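PDB 1SQ4: glyoxylate-induced Protein from Pseudomonas aeruginosa, which is of unproven function but, as a two-cupin protein of the ureidoglycine aminohydrolase family, may release ammonia from ureidoglycine. Local coordinates for the interface of chains A and B. Numbering follows the deposited sequence. Chains: chain A/B, Glyoxylate-induced Protein.

The interface of chains A and B. Residues chain A 222-224, 233, 254; chain B 203, 224, 231, 251.
This patch is part of a two-fold symmetric interface between two copies of the protein, so each contact recurs with the chains exchanged. The pairing may or may not be the biological one. The contact is mainly apolar, and no hydrogen bond or salt bridge crosses it here.

One part is a CH-pi contact. Methyl CG2 of A:Val224 sits over one face of the B:Tyr251 ring, 3.5 Å from the centroid. It is offset toward the rim, on the CD1 and CE1 side. The two side chains meet tip to tip. In A:Val224, CG1 is anti to the backbone N (chi1 -179°), which leaves CG2 beside that nitrogen. The tyrosine is poorly ordered, so details of its fit are uncertain. Its phenol OH ends near the backbone of A:Ala223 and A:Gly254.

The second group is built around A:Glu233. Its chain is extended beyond CG and crosses the B:Trp231 indole at about a right angle. Carboxylate carbon CD of A:Glu233 lies 3.8 Å from CZ2 of B:Trp231, on the benzo ring. The carboxylate and indole planes are 59° apart, so the two groups do not stack flat. Carboxylate oxygen OE2 of A:Glu233 points tip to tip at CG1 of the poorly ordered B:Val203, 4.0 Å away.

A:Val224 and A:Glu233 project from strands 222-227 and 230-235 of the C-terminal cupin barrel. They meet side chains from strands 203-204, 230-235 and 248-251 of the other copy.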
loop_
_atom_site.group_PDB
_atom_site.type_symbol
_atom_site.label_atom_id
_atom_site.label_comp_id
_atom_site.label_asym_id
_atom_site.label_seq_id
_atom_site.Cartn_x
_atom_site.Cartn_y
_atom_site.Cartn_z
ATOM N N LYS A 222 14.212 -25.354 -9.431
ATOM C CA LYS A 222 13.935 -23.949 -9.242
ATOM C C LYS A 222 12.805 -23.618 -10.202
ATOM O O LYS A 222 12.581 -24.329 -11.187
ATOM C CB LYS A 222 15.180 -23.107 -9.569
ATOM C CG LYS A 222 16.418 -23.467 -8.743
ATOM C CD LYS A 222 17.366 -22.274 -8.472
ATOM C CE LYS A 222 18.093 -21.754 -9.719
ATOM N NZ LYS A 222 17.194 -21.039 -10.684
ATOM N N ALA A 223 12.076 -22.549 -9.916
ATOM C CA ALA A 223 10.987 -22.146 -10.792
ATOM C C ALA A 223 10.412 -20.815 -10.351
ATOM O O ALA A 223 10.734 -20.308 -9.279
ATOM C CB ALA A 223 9.905 -23.213 -10.800
ATOM N N VAL A 224 9.592 -20.232 -11.209
ATOM C CA VAL A 224 8.939 -18.981 -10.890
ATOM C C VAL A 224 7.513 -19.414 -10.616
ATOM O O VAL A 224 6.783 -19.800 -11.529
ATOM C CB VAL A 224 8.970 -17.994 -12.077
ATOM C CG1 VAL A 224 8.286 -16.681 -11.690
ATOM C CG2 VAL A 224 10.407 -17.730 -12.479
ATOM N N GLU A 233 10.375 -16.436 -7.168
ATOM C CA GLU A 233 11.314 -17.475 -7.521
ATOM C C GLU A 233 11.477 -18.365 -6.307
ATOM O O GLU A 233 11.594 -17.874 -5.183
ATOM C CB GLU A 233 12.670 -16.878 -7.892
ATOM C CG GLU A 233 12.771 -16.380 -9.321
ATOM C CD GLU A 233 14.184 -15.974 -9.698
ATOM O OE1 GLU A 233 14.671 -14.941 -9.184
ATOM O OE2 GLU A 233 14.812 -16.702 -10.503
ATOM N N GLY A 254 13.624 -24.305 -15.291
ATOM C CA GLY A 254 14.945 -24.824 -14.973
ATOM C C GLY A 254 15.437 -25.917 -15.904
ATOM O O GLY A 254 14.629 -26.568 -16.568
ATOM N N VAL B 203 17.388 -18.638 -16.828
ATOM C CA VAL B 203 17.122 -17.330 -16.245
ATOM C C VAL B 203 18.259 -16.329 -16.398
ATOM O O VAL B 203 19.415 -16.636 -16.103
ATOM C CB VAL B 203 16.835 -17.473 -14.747
ATOM C CG1 VAL B 203 16.057 -16.272 -14.244
ATOM C CG2 VAL B 203 16.088 -18.771 -14.494
ATOM N N VAL B 224 8.300 -14.293 -18.632
ATOM C CA VAL B 224 8.019 -13.650 -17.362
ATOM C C VAL B 224 9.181 -12.693 -17.124
ATOM O O VAL B 224 10.282 -13.112 -16.755
ATOM C CB VAL B 224 7.954 -14.669 -16.204
ATOM C CG1 VAL B 224 7.521 -13.963 -14.932
ATOM C CG2 VAL B 224 6.983 -15.788 -16.538
ATOM N N TRP B 231 7.589 -9.193 -10.987
ATOM C CA TRP B 231 7.532 -10.126 -12.107
ATOM C C TRP B 231 6.199 -9.962 -12.832
ATOM O O TRP B 231 5.132 -9.939 -12.209
ATOM C CB TRP B 231 7.674 -11.573 -11.644
ATOM C CG TRP B 231 9.045 -11.939 -11.174
ATOM C CD1 TRP B 231 9.516 -11.872 -9.899
ATOM C CD2 TRP B 231 10.111 -12.472 -11.969
ATOM N NE1 TRP B 231 10.806 -12.337 -9.846
ATOM C CE2 TRP B 231 11.199 -12.709 -11.101
ATOM C CE3 TRP B 231 10.253 -12.774 -13.329
ATOM C CZ2 TRP B 231 12.413 -13.232 -11.545
ATOM C CZ3 TRP B 231 11.458 -13.297 -13.777
ATOM C CH2 TRP B 231 12.524 -13.521 -12.886
ATOM N N TYR B 251 12.995 -14.334 -17.716
ATOM C CA TYR B 251 12.818 -15.770 -17.542
ATOM C C TYR B 251 12.056 -16.312 -18.749
ATOM O O TYR B 251 10.846 -16.511 -18.695
ATOM C CB TYR B 251 12.014 -16.039 -16.274
ATOM C CG TYR B 251 12.114 -17.455 -15.768
ATOM C CD1 TYR B 251 12.872 -17.753 -14.639
ATOM C CD2 TYR B 251 11.432 -18.499 -16.403
ATOM C CE1 TYR B 251 12.947 -19.051 -14.148
ATOM C CE2 TYR B 251 11.501 -19.805 -15.923
ATOM C CZ TYR B 251 12.258 -20.071 -14.792
ATOM O OH TYR B 251 12.325 -21.347 -14.287
#